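Local coordinates for malonyl CoA-acyl carrier protein transacylase (Mycobacterium tuberculosis, PDB 2QC3) that transfers the malonyl group from malonyl-CoA to holo acyl carrier protein, which supplies fatty acid biosynthesis with malonyl-ACP, at residues L5-Q10 with I96-I101; G16-W21 with T68-Q73; C125-T130 with M199-D204; E148-V153 with E173-D178; L253-L258 with S276-R281. One frame throughout, in Å; residues are numbered along the deposited sequence.

Interaction 1 (L5-Q10 with I96-I101); sequences LLAPGQ and IAAYAI
Ala7 packs against Ala97 and Ala98 where strand 2-7 passes helix 94-101. This is the tight part of the contact. Ala7 CB sits 4.0 Å from Ala97 CB and equally close to the backbone N of Ala98. Ala98 CB is a little farther, at 4.4 Å from Ala7 CB. One methyl thus rests against a turn of helix backbone with two small side chains beside it. The alpha carbons of Ala7 and Ala98 are 5.8 Å apart, and alanines stand on both sides here. The axes of strand 5-7 and helix 96-101 approach to 8.0 Å and run roughly antiparallel, at 145°.

The side toward the end of the helix is more open to solvent. There Leu5 CD1 meets Ile101 CG2 at 3.8 Å, and the two side chains touch only through these branches. A chi1 of -72° leaves CG2 of Ile101, not the longer CG1 branch, to meet Leu5. Ile101 keeps partial solvent exposure and also leans on His72 of helix 57-77. Leu5 is buried and reaches Phe269 and Val267 as well.

No hydrogen bond joins the segments; the strand spends its backbone bonds on its sheet neighbours. The side chain of Ala7 is about 9 Å from that of Ser92, the probable nucleophile. The arrangement fits the parallel-sheet core of the acyltransferase fold, with a helix following a GxSxG nucleophile elbow.

Interaction 2 (G16-W21 with T68-Q73); sequences GMLSPW and TLLAHQ
The loop between strand 2-7 and helix 27-37 lays Leu18 and Trp21 on helix 57-77 of the acyltransferase fold. Within it, a type I beta turn runs from Gly16 to Ser19, closed by Ser19 N bonding to Gly16 O at 3.0 Å. A further backbone bond, from Trp21 N to Leu18 O at 2.8 Å, keeps the loop compact. Trp21 points to the helix, and Leu18 reaches it with its tip.

Leu70 is the helix residue that both of them share. Its CD1 methyl lies 3.7 Å from Leu18 CD2 and 3.8 Å from Trp21 CB. Leu18 and Leu70 meet at about a right angle, one branch against one branch. Leu18 also touches Ile31 of helix 27-37, and Leu70 touches Trp34 of the same helix. The leucines thus join three parts of the fold.

Trp21 does more than touch Leu70. Its CG is anti to the carbonyl carbon (chi1 -64°), and the indole reaches on to Ala71. The Trp21 side chain also touches Pro270, Val291, Pro294 and Leu297, which come from later in the chain. All four touching residues are buried. The contact is structural packing away from the probable catalytic residues.

Met17 O lies in the plane of the indole, at its edge. Over one face stands the methyl of Ala71, a CH-pi contact in which CB is 4.1 Å from the centroid of the six-membered ring and 21° off its normal.

Interaction 3 (C125-T130 with M199-D204); sequences CATEPT and MAPALD
Met199 reaches Cys125 because its chain folds back: chi2 is -59° and chi3 is 96°. The side chain sets out away from the other segment, yet the bent chain brings the CE methyl to 4.1 Å from Cys125 SG. This is an apolar contact between a methyl and a thiol sulfur. Met199 is buried, and it also packs on Met121 and Ala124 of helix 107-125. Cys125 in turn touches Phe194.

The second contact lies at the surface. Thr127 OG1 stands between the backbone N and the carbonyl carbon (chi1 67°), a crowded position. It approaches Pro201 CG at 3.8 Å, and the two side chains meet at a slant. This is a van der Waals touch, since the hydroxyl has its polar partner in Ala124 O, three residues earlier. Pro201 packs on Ala124 too.

Two backbone bonds follow Met199 along its own segment. Ala202 N bonds to Met199 O at 2.7 Å, and Leu203 N to Ala200 O at 3.0 Å. The chain then continues as a helix. No hydrogen bond crosses between the segments.

The side chain of Met199 is about 6 Å from that of His195, which is probably catalytic. Segment 125-130 connects helix 107-125 to strand 130-136 of the mixed sheet. The arrangement is consistent with the junction of the large and small subdomains in FabD enzymes, beside the active site.

Interaction 4 (E148-V153 with E173-D178); sequences EQLDLV and EKLAED
Leu150, Leu152 and Leu175 meet through branched aliphatic groups, and no ring, amide or carboxylate face takes part. The contact is one of methyls against helix backbone and side-chain carbons.

Leu150 CD1 sits 3.9 Å from Leu175 CA and 4.0 Å from Leu175 CB. The methyl therefore lies on the base of Leu175, and the two side chains stand at about a right angle. Leu152, two residues on, also points at this helix. Its CD1 is 3.9 Å from Leu175 CD2 and equally near Leu175 CB. Both CD1 methyls reach Leu175 CB from the same side. Leu175 CG is anti to the backbone N (chi1 174°), which carries CD2 toward Leu152. At the outer margin, Leu150 CD2 approaches Lys174 CB at 4.3 Å. The lysine chain then extends away, and its margin of the contact is exposed.

Helix 140-149 ends here in a Schellman motif. Asp151, with positive phi, is its C-prime residue. Leu152 N bonds to Leu147 O, and Asp151 N to Glu148 O at 3.1 Å. Leu150 and Leu152 stand on either side of Asp151 in sequence.

Leu152 is buried and also touches Ala171 and Leu172. Leu175 continues onto Val185. The contact joins the ends of helices 140-149 and 169-177, just where the chain enters strand 153-159 of the mixed sheet and beside an edge strand of that sheet, 184-187.

Interaction 5 (L253-L258 with S276-R281); sequences LCTATL and SGIAKR
Ile278 is the first residue of 276-281 to meet the neighbouring helix. Its CG2 lies 4.3 Å from Thr255 OG1, a loose van der Waals approach. The longer branch of Ile278 leads elsewhere, and the side chain packs on Gln162 of strand 162-166.

Ala279 follows and carries the closer contact. Thr255 CG2 rests against its backbone, at 3.9 Å from Ala279 CA and 4.1 Å from Ala279 O. The Ala279 CB methyl is farther from Thr255 CG2, at 4.5 Å. The threonine methyl thus lies against the helix main chain. The helices come close here: the alpha carbons of Thr255 and Ala279 are 5.9 Å apart.

In Thr255, chi1 -52° puts CG2 toward Ala279 and OG1 beside the backbone N. The hydroxyl makes a weak hydrogen bond to Trp251 O, one turn earlier. No hydrogen bond crosses between the helices.

All three residues are buried. Helix 251-260 leads into strand 263-268, and helix 275-282 links that strand to strand 288-290. The pair is typical of adjacent helices packed beside a parallel sheet, the second being the helix of a beta-alpha-beta crossover.

How the interactions relate
Interactions 1, 2 and 5 belong to the large part of the fold, built round the parallel sheet. Interactions 1 and 2 have centres about 13 Å apart and touch where Ala97 packs on Thr68. Interactions 1 and 5, centres about 15 Å apart, touch where Leu6 of strand 2-7 packs on Ala279. Interactions 3 and 4, centres about 20 Å apart, lie at the mixed sheet without touching. Interactions 2 and 4 are farthest apart, about 38 Å between centres. Along the chain, interaction 2 falls within the span of interaction 1 and interaction 4 within that of interaction 3; interaction 5 comes last. Interaction 1 lies near Ser92 and interaction 3 near His195, the two probable catalytic residues.

Interaction 1 (L5-Q10 with I96-I101)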
# COMPACT_ATOMS: atom_id res chain seq x y z
N LEU A 5 10.29 -6.67 4.35
CA LEU A 5 10.03 -5.24 4.47
C LEU A 5 8.66 -5.00 3.84
O LEU A 5 8.48 -5.20 2.64
CB LEU A 5 11.11 -4.43 3.75
CG LEU A 5 12.57 -4.69 4.16
CD1 LEU A 5 13.47 -3.69 3.44
CD2 LEU A 5 12.75 -4.56 5.66
N LEU A 6 7.69 -4.59 4.66
CA LEU A 6 6.33 -4.36 4.18
C LEU A 6 5.93 -2.90 4.19
O LEU A 6 6.07 -2.21 5.21
CB LEU A 6 5.33 -5.16 5.03
CG LEU A 6 5.71 -6.61 5.37
CD1 LEU A 6 4.58 -7.26 6.16
CD2 LEU A 6 6.00 -7.38 4.10
N ALA A 7 5.41 -2.43 3.06
CA ALA A 7 4.98 -1.04 2.92
C ALA A 7 3.45 -0.96 2.95
O ALA A 7 2.77 -1.55 2.11
CB ALA A 7 5.53 -0.44 1.62
N PRO A 8 2.90 -0.21 3.91
CA PRO A 8 1.45 -0.04 4.07
C PRO A 8 0.75 0.76 2.97
O PRO A 8 1.38 1.54 2.25
CB PRO A 8 1.33 0.64 5.43
CG PRO A 8 2.56 1.51 5.46
CD PRO A 8 3.63 0.56 4.94
N GLY A 9 -0.56 0.53 2.86
CA GLY A 9 -1.37 1.23 1.88
C GLY A 9 -2.34 2.18 2.58
O GLY A 9 -2.17 2.45 3.77
N GLN A 10 -3.35 2.67 1.87
CA GLN A 10 -4.31 3.60 2.45
C GLN A 10 -5.07 3.05 3.65
O GLN A 10 -5.21 1.83 3.81
CB GLN A 10 -5.31 4.09 1.40
CG GLN A 10 -4.69 4.87 0.25
CD GLN A 10 -5.74 5.40 -0.73
OE1 GLN A 10 -6.56 6.25 -0.38
NE2 GLN A 10 -5.71 4.90 -1.95
N ILE A 96 4.18 1.31 -4.48
CA ILE A 96 5.07 2.33 -5.04
C ILE A 96 6.27 2.52 -4.12
O ILE A 96 7.41 2.64 -4.58
CB ILE A 96 4.33 3.68 -5.25
CG1 ILE A 96 3.33 3.54 -6.41
CG2 ILE A 96 5.33 4.77 -5.57
CD1 ILE A 96 2.45 4.77 -6.64
N ALA A 97 6.01 2.55 -2.81
CA ALA A 97 7.07 2.70 -1.82
C ALA A 97 7.93 1.43 -1.85
O ALA A 97 9.16 1.51 -1.79
CB ALA A 97 6.46 2.90 -0.43
N ALA A 98 7.28 0.28 -1.96
CA ALA A 98 8.00 -1.00 -2.02
C ALA A 98 8.95 -1.01 -3.21
O ALA A 98 10.07 -1.52 -3.13
CB ALA A 98 7.02 -2.16 -2.13
N TYR A 99 8.49 -0.45 -4.33
CA TYR A 99 9.31 -0.40 -5.54
C TYR A 99 10.56 0.44 -5.30
O TYR A 99 11.65 0.07 -5.72
CB TYR A 99 8.50 0.20 -6.70
CG TYR A 99 7.67 -0.81 -7.44
CD1 TYR A 99 7.02 -1.84 -6.76
CD2 TYR A 99 7.51 -0.74 -8.82
CE1 TYR A 99 6.24 -2.77 -7.43
CE2 TYR A 99 6.72 -1.66 -9.51
CZ TYR A 99 6.10 -2.67 -8.80
OH TYR A 99 5.33 -3.60 -9.46
N ALA A 100 10.39 1.57 -4.62
CA ALA A 100 11.52 2.44 -4.32
C ALA A 100 12.45 1.73 -3.33
O ALA A 100 13.67 1.81 -3.45
CB ALA A 100 11.02 3.76 -3.72
N ILE A 101 11.87 1.03 -2.36
CA ILE A 101 12.69 0.32 -1.39
C ILE A 101 13.52 -0.73 -2.12
O ILE A 101 14.71 -0.88 -1.85
CB ILE A 101 11.81 -0.34 -0.30
CG1 ILE A 101 11.25 0.76 0.61
CG2 ILE A 101 12.62 -1.36 0.50
CD1 ILE A 101 10.14 0.29 1.56

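Interaction 2 (G16-W21 with T68-Q73)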
# COMPACT_ATOMS: atom_id res chain seq x y z
N GLY A 16 -0.40 14.45 11.58
CA GLY A 16 0.88 14.53 12.25
C GLY A 16 1.77 13.31 12.05
O GLY A 16 2.79 13.18 12.72
N MET A 17 1.39 12.43 11.13
CA MET A 17 2.16 11.22 10.86
C MET A 17 3.62 11.46 10.47
O MET A 17 4.47 10.59 10.66
CB MET A 17 1.46 10.39 9.77
CG MET A 17 1.28 11.11 8.44
SD MET A 17 0.32 10.15 7.24
CE MET A 17 1.62 9.16 6.52
N LEU A 18 3.92 12.63 9.93
CA LEU A 18 5.29 12.94 9.53
C LEU A 18 6.09 13.71 10.58
O LEU A 18 7.32 13.81 10.48
CB LEU A 18 5.30 13.75 8.23
CG LEU A 18 4.86 13.08 6.94
CD1 LEU A 18 5.11 14.03 5.77
CD2 LEU A 18 5.63 11.78 6.74
N SER A 19 5.40 14.26 11.58
CA SER A 19 6.05 15.03 12.63
C SER A 19 7.30 14.37 13.21
O SER A 19 8.38 14.95 13.20
CB SER A 19 5.07 15.33 13.76
OG SER A 19 4.04 16.18 13.30
N PRO A 20 7.15 13.14 13.71
CA PRO A 20 8.30 12.44 14.29
C PRO A 20 9.41 12.10 13.31
O PRO A 20 10.48 11.67 13.71
CB PRO A 20 7.66 11.21 14.91
CG PRO A 20 6.53 10.92 13.97
CD PRO A 20 5.95 12.29 13.73
N TRP A 21 9.16 12.28 12.01
CA TRP A 21 10.18 11.97 11.02
C TRP A 21 10.89 13.20 10.48
O TRP A 21 12.05 13.12 10.07
CB TRP A 21 9.59 11.15 9.87
CG TRP A 21 9.09 9.81 10.32
CD1 TRP A 21 7.80 9.47 10.59
CD2 TRP A 21 9.88 8.65 10.61
NE1 TRP A 21 7.73 8.18 11.05
CE2 TRP A 21 9.00 7.65 11.07
CE3 TRP A 21 11.25 8.37 10.54
CZ2 TRP A 21 9.44 6.38 11.45
CZ3 TRP A 21 11.69 7.10 10.92
CH2 TRP A 21 10.79 6.12 11.37
N THR A 68 6.66 6.47 4.35
CA THR A 68 7.38 5.21 4.20
C THR A 68 8.82 5.38 3.77
O THR A 68 9.72 4.77 4.35
CB THR A 68 6.67 4.26 3.20
OG1 THR A 68 5.44 3.81 3.77
CG2 THR A 68 7.55 3.04 2.90
N LEU A 69 9.04 6.22 2.76
CA LEU A 69 10.38 6.43 2.25
C LEU A 69 11.28 7.24 3.18
O LEU A 69 12.50 7.05 3.16
CB LEU A 69 10.31 7.03 0.84
CG LEU A 69 9.49 6.13 -0.10
CD1 LEU A 69 9.54 6.67 -1.53
CD2 LEU A 69 10.05 4.70 -0.05
N LEU A 70 10.72 8.13 3.98
CA LEU A 70 11.55 8.89 4.92
C LEU A 70 12.22 7.88 5.84
O LEU A 70 13.43 7.96 6.09
CB LEU A 70 10.70 9.85 5.76
CG LEU A 70 10.22 11.15 5.13
CD1 LEU A 70 9.31 11.86 6.11
CD2 LEU A 70 11.41 12.03 4.77
N ALA A 71 11.43 6.92 6.31
CA ALA A 71 11.92 5.88 7.20
C ALA A 71 12.95 5.03 6.48
O ALA A 71 14.00 4.69 7.03
CB ALA A 71 10.76 5.01 7.67
N HIS A 72 12.65 4.68 5.23
CA HIS A 72 13.56 3.88 4.44
C HIS A 72 14.85 4.65 4.18
O HIS A 72 15.94 4.08 4.18
CB HIS A 72 12.95 3.50 3.09
CG HIS A 72 13.95 2.98 2.12
ND1 HIS A 72 14.57 1.75 2.27
CD2 HIS A 72 14.49 3.53 1.00
CE1 HIS A 72 15.43 1.57 1.29
NE2 HIS A 72 15.40 2.64 0.51
N GLN A 73 14.70 5.95 3.92
CA GLN A 73 15.84 6.81 3.66
C GLN A 73 16.78 6.79 4.86
O GLN A 73 17.98 6.60 4.72
CB GLN A 73 15.38 8.24 3.40
CG GLN A 73 14.69 8.45 2.07
CD GLN A 73 15.58 8.13 0.90
OE1 GLN A 73 15.99 6.98 0.71
NE2 GLN A 73 15.91 9.15 0.11

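Interaction 3 (C125-T130 with M199-D204)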
# COMPACT_ATOMS: atom_id res chain seq x y z
N CYS A 125 -13.17 8.18 -9.22
CA CYS A 125 -14.22 7.97 -8.23
C CYS A 125 -15.45 8.82 -8.53
O CYS A 125 -16.54 8.56 -8.02
CB CYS A 125 -13.70 8.33 -6.83
SG CYS A 125 -12.40 7.24 -6.24
N ALA A 126 -15.26 9.82 -9.37
CA ALA A 126 -16.35 10.72 -9.74
C ALA A 126 -17.18 10.20 -10.91
O ALA A 126 -18.32 10.64 -11.12
CB ALA A 126 -15.77 12.07 -10.07
N THR A 127 -16.63 9.26 -11.68
CA THR A 127 -17.35 8.76 -12.84
C THR A 127 -18.42 7.73 -12.51
O THR A 127 -19.26 7.41 -13.35
CB THR A 127 -16.38 8.17 -13.90
OG1 THR A 127 -15.76 6.98 -13.38
CG2 THR A 127 -15.30 9.19 -14.24
N GLU A 128 -18.41 7.24 -11.27
CA GLU A 128 -19.38 6.25 -10.83
C GLU A 128 -19.44 6.30 -9.30
O GLU A 128 -18.42 6.52 -8.66
CB GLU A 128 -18.95 4.85 -11.27
CG GLU A 128 -20.09 3.93 -11.60
CD GLU A 128 -20.47 4.00 -13.06
OE1 GLU A 128 -19.61 3.66 -13.90
OE2 GLU A 128 -21.61 4.38 -13.37
N PRO A 129 -20.63 6.12 -8.71
CA PRO A 129 -20.68 6.15 -7.24
C PRO A 129 -20.29 4.76 -6.73
O PRO A 129 -21.11 3.84 -6.68
CB PRO A 129 -22.13 6.51 -6.95
CG PRO A 129 -22.87 5.87 -8.09
CD PRO A 129 -21.98 6.10 -9.29
N THR A 130 -19.03 4.63 -6.36
CA THR A 130 -18.50 3.36 -5.89
C THR A 130 -17.89 3.48 -4.51
O THR A 130 -17.74 4.57 -3.97
CB THR A 130 -17.43 2.86 -6.86
OG1 THR A 130 -16.33 3.77 -6.85
CG2 THR A 130 -17.99 2.82 -8.26
N MET A 199 -11.80 2.02 -11.64
CA MET A 199 -10.66 2.93 -11.61
C MET A 199 -10.08 3.07 -13.02
O MET A 199 -9.17 3.85 -13.23
CB MET A 199 -9.57 2.40 -10.66
CG MET A 199 -9.96 2.43 -9.18
SD MET A 199 -10.34 4.11 -8.65
CE MET A 199 -12.12 4.12 -8.81
N ALA A 200 -10.64 2.33 -13.97
CA ALA A 200 -10.16 2.35 -15.35
C ALA A 200 -9.84 3.73 -15.93
O ALA A 200 -8.84 3.89 -16.61
CB ALA A 200 -11.15 1.63 -16.27
N PRO A 201 -10.69 4.74 -15.66
CA PRO A 201 -10.38 6.06 -16.21
C PRO A 201 -9.10 6.69 -15.67
O PRO A 201 -8.60 7.67 -16.23
CB PRO A 201 -11.64 6.87 -15.91
CG PRO A 201 -12.26 6.17 -14.74
CD PRO A 201 -12.01 4.71 -15.02
N ALA A 202 -8.56 6.12 -14.60
CA ALA A 202 -7.32 6.64 -14.02
C ALA A 202 -6.08 6.04 -14.68
O ALA A 202 -4.97 6.55 -14.51
CB ALA A 202 -7.29 6.36 -12.51
N LEU A 203 -6.27 4.96 -15.44
CA LEU A 203 -5.16 4.28 -16.11
C LEU A 203 -4.31 5.15 -17.03
O LEU A 203 -3.08 5.12 -16.94
CB LEU A 203 -5.67 3.08 -16.92
CG LEU A 203 -5.91 1.78 -16.17
CD1 LEU A 203 -6.50 0.73 -17.11
CD2 LEU A 203 -4.60 1.30 -15.58
N ASP A 204 -4.95 5.91 -17.91
CA ASP A 204 -4.23 6.76 -18.86
C ASP A 204 -3.20 7.66 -18.20
O ASP A 204 -2.03 7.66 -18.58
CB ASP A 204 -5.22 7.61 -19.66
CG ASP A 204 -5.87 6.83 -20.78
OD1 ASP A 204 -6.70 7.42 -21.51
OD2 ASP A 204 -5.55 5.64 -20.95

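Interaction 4 (E148-V153 with E173-D178)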
# COMPACT_ATOMS: atom_id res chain seq x y z
N GLU A 148 -19.98 -12.03 -6.05
CA GLU A 148 -20.18 -12.13 -7.50
C GLU A 148 -21.65 -11.95 -7.84
O GLU A 148 -21.98 -11.33 -8.84
CB GLU A 148 -19.70 -13.49 -8.02
CG GLU A 148 -19.95 -13.74 -9.49
CD GLU A 148 -20.90 -14.90 -9.71
OE1 GLU A 148 -22.10 -14.77 -9.38
OE2 GLU A 148 -20.45 -15.95 -10.21
N GLN A 149 -22.53 -12.49 -7.00
CA GLN A 149 -23.97 -12.38 -7.21
C GLN A 149 -24.40 -10.92 -7.26
O GLN A 149 -25.34 -10.57 -7.97
CB GLN A 149 -24.74 -13.06 -6.07
CG GLN A 149 -24.56 -14.57 -5.93
CD GLN A 149 -25.21 -15.10 -4.66
OE1 GLN A 149 -26.40 -14.87 -4.41
NE2 GLN A 149 -24.44 -15.81 -3.84
N LEU A 150 -23.70 -10.07 -6.51
CA LEU A 150 -24.02 -8.65 -6.43
C LEU A 150 -23.16 -7.76 -7.32
O LEU A 150 -23.21 -6.53 -7.22
CB LEU A 150 -23.91 -8.18 -4.98
CG LEU A 150 -24.79 -8.94 -3.99
CD1 LEU A 150 -24.44 -8.58 -2.55
CD2 LEU A 150 -26.26 -8.63 -4.30
N ASP A 151 -22.36 -8.37 -8.19
CA ASP A 151 -21.48 -7.61 -9.08
C ASP A 151 -20.41 -6.84 -8.31
O ASP A 151 -19.96 -5.78 -8.73
CB ASP A 151 -22.28 -6.63 -9.95
CG ASP A 151 -23.16 -7.34 -10.96
OD1 ASP A 151 -22.76 -8.42 -11.43
OD2 ASP A 151 -24.23 -6.80 -11.28
N LEU A 152 -20.03 -7.39 -7.16
CA LEU A 152 -18.99 -6.78 -6.35
C LEU A 152 -17.69 -7.53 -6.58
O LEU A 152 -17.69 -8.74 -6.81
CB LEU A 152 -19.37 -6.85 -4.87
CG LEU A 152 -20.59 -6.01 -4.47
CD1 LEU A 152 -21.00 -6.36 -3.04
CD2 LEU A 152 -20.27 -4.53 -4.61
N VAL A 153 -16.58 -6.82 -6.50
CA VAL A 153 -15.27 -7.41 -6.69
C VAL A 153 -14.52 -7.59 -5.37
O VAL A 153 -14.61 -6.73 -4.49
CB VAL A 153 -14.39 -6.52 -7.61
CG1 VAL A 153 -13.00 -7.09 -7.72
CG2 VAL A 153 -15.02 -6.39 -8.99
N GLU A 173 -24.47 -1.66 -0.60
CA GLU A 173 -25.59 -1.51 0.32
C GLU A 173 -26.40 -2.79 0.41
O GLU A 173 -26.84 -3.19 1.49
CB GLU A 173 -26.49 -0.36 -0.12
CG GLU A 173 -25.86 1.00 0.06
CD GLU A 173 -26.78 2.13 -0.35
OE1 GLU A 173 -27.89 2.25 0.22
OE2 GLU A 173 -26.40 2.91 -1.24
N LYS A 174 -26.63 -3.43 -0.73
CA LYS A 174 -27.39 -4.67 -0.71
C LYS A 174 -26.58 -5.73 0.06
O LYS A 174 -27.16 -6.64 0.64
CB LYS A 174 -27.68 -5.16 -2.13
CG LYS A 174 -28.59 -4.25 -2.94
CD LYS A 174 -28.87 -4.84 -4.32
CE LYS A 174 -30.01 -4.11 -5.00
NZ LYS A 174 -30.36 -4.77 -6.29
N LEU A 175 -25.26 -5.58 0.06
CA LEU A 175 -24.38 -6.52 0.77
C LEU A 175 -24.56 -6.36 2.27
O LEU A 175 -24.73 -7.34 3.00
CB LEU A 175 -22.91 -6.28 0.41
CG LEU A 175 -21.87 -7.10 1.20
CD1 LEU A 175 -22.07 -8.60 0.94
CD2 LEU A 175 -20.47 -6.69 0.80
N ALA A 176 -24.51 -5.11 2.73
CA ALA A 176 -24.68 -4.80 4.14
C ALA A 176 -26.09 -5.11 4.63
O ALA A 176 -26.29 -5.44 5.80
CB ALA A 176 -24.34 -3.33 4.39
N GLU A 177 -27.07 -5.03 3.74
CA GLU A 177 -28.46 -5.31 4.12
C GLU A 177 -28.67 -6.78 4.46
O GLU A 177 -29.40 -7.11 5.40
CB GLU A 177 -29.43 -4.94 3.00
CG GLU A 177 -29.99 -3.53 3.07
CD GLU A 177 -31.27 -3.39 2.26
OE1 GLU A 177 -31.30 -3.84 1.10
OE2 GLU A 177 -32.25 -2.81 2.79
N ASP A 178 -28.06 -7.66 3.68
CA ASP A 178 -28.20 -9.10 3.90
C ASP A 178 -26.84 -9.79 3.88
O ASP A 178 -26.53 -10.53 2.95
CB ASP A 178 -29.11 -9.71 2.83
CG ASP A 178 -30.57 -9.38 3.05
OD1 ASP A 178 -30.94 -8.19 2.91
OD2 ASP A 178 -31.34 -10.31 3.36

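Interaction 5 (L253-L258 with S276-R281)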
# COMPACT_ATOMS: atom_id res chain seq x y z
N LEU A 253 -1.69 -13.91 -1.27
CA LEU A 253 -0.71 -14.62 -2.07
C LEU A 253 0.71 -14.09 -1.79
O LEU A 253 1.69 -14.83 -1.88
CB LEU A 253 -1.03 -14.48 -3.57
CG LEU A 253 -2.38 -15.06 -4.01
CD1 LEU A 253 -2.53 -14.97 -5.53
CD2 LEU A 253 -2.48 -16.53 -3.56
N CYS A 254 0.82 -12.82 -1.43
CA CYS A 254 2.12 -12.26 -1.13
C CYS A 254 2.68 -12.88 0.15
O CYS A 254 3.85 -13.26 0.21
CB CYS A 254 2.03 -10.73 -0.97
SG CYS A 254 1.75 -9.82 -2.52
N THR A 255 1.84 -12.98 1.17
CA THR A 255 2.30 -13.55 2.43
C THR A 255 2.61 -15.03 2.26
O THR A 255 3.51 -15.55 2.91
CB THR A 255 1.26 -13.36 3.53
OG1 THR A 255 0.87 -11.99 3.61
CG2 THR A 255 1.84 -13.79 4.86
N ALA A 256 1.86 -15.70 1.39
CA ALA A 256 2.09 -17.12 1.13
C ALA A 256 3.48 -17.26 0.52
O ALA A 256 4.20 -18.22 0.80
CB ALA A 256 1.03 -17.65 0.15
N THR A 257 3.86 -16.30 -0.30
CA THR A 257 5.18 -16.32 -0.92
C THR A 257 6.27 -16.05 0.11
O THR A 257 7.37 -16.60 0.02
CB THR A 257 5.28 -15.28 -2.06
OG1 THR A 257 4.35 -15.63 -3.10
CG2 THR A 257 6.69 -15.25 -2.64
N LEU A 258 5.97 -15.20 1.09
CA LEU A 258 6.94 -14.89 2.13
C LEU A 258 7.24 -16.17 2.91
O LEU A 258 8.38 -16.44 3.28
CB LEU A 258 6.38 -13.83 3.08
CG LEU A 258 6.12 -12.46 2.46
CD1 LEU A 258 5.47 -11.53 3.49
CD2 LEU A 258 7.44 -11.87 1.97
N SER A 276 1.80 -6.22 9.46
CA SER A 276 2.59 -7.02 10.38
C SER A 276 1.73 -8.15 10.96
O SER A 276 2.13 -9.31 10.95
CB SER A 276 3.13 -6.14 11.51
OG SER A 276 4.14 -5.27 11.04
N GLY A 277 0.56 -7.78 11.47
CA GLY A 277 -0.34 -8.76 12.06
C GLY A 277 -0.81 -9.80 11.05
O GLY A 277 -0.88 -10.99 11.37
N ILE A 278 -1.14 -9.35 9.84
CA ILE A 278 -1.57 -10.28 8.81
C ILE A 278 -0.42 -11.23 8.48
O ILE A 278 -0.61 -12.44 8.42
CB ILE A 278 -2.02 -9.55 7.52
CG1 ILE A 278 -3.44 -9.00 7.69
CG2 ILE A 278 -2.03 -10.51 6.35
CD1 ILE A 278 -3.67 -8.23 8.96
N ALA A 279 0.78 -10.67 8.30
CA ALA A 279 1.96 -11.46 7.97
C ALA A 279 2.33 -12.46 9.06
O ALA A 279 2.87 -13.53 8.77
CB ALA A 279 3.14 -10.54 7.69
N LYS A 280 2.05 -12.11 10.31
CA LYS A 280 2.34 -12.98 11.45
C LYS A 280 1.59 -14.30 11.36
O LYS A 280 2.14 -15.36 11.62
CB LYS A 280 1.92 -12.33 12.77
CG LYS A 280 2.87 -11.32 13.37
CD LYS A 280 2.22 -10.71 14.60
CE LYS A 280 3.14 -9.77 15.34
NZ LYS A 280 4.27 -10.47 15.99
N ARG A 281 0.31 -14.21 10.99
CA ARG A 281 -0.55 -15.37 10.91
C ARG A 281 0.01 -16.52 10.07
O ARG A 281 -0.20 -17.69 10.40
CB ARG A 281 -1.94 -14.97 10.40
CG ARG A 281 -2.99 -16.03 10.64
CD ARG A 281 -4.40 -15.59 10.22
NE ARG A 281 -4.98 -14.57 11.08
CZ ARG A 281 -4.79 -13.26 10.94
NH1 ARG A 281 -4.03 -12.79 9.95
NH2 ARG A 281 -5.37 -12.41 11.78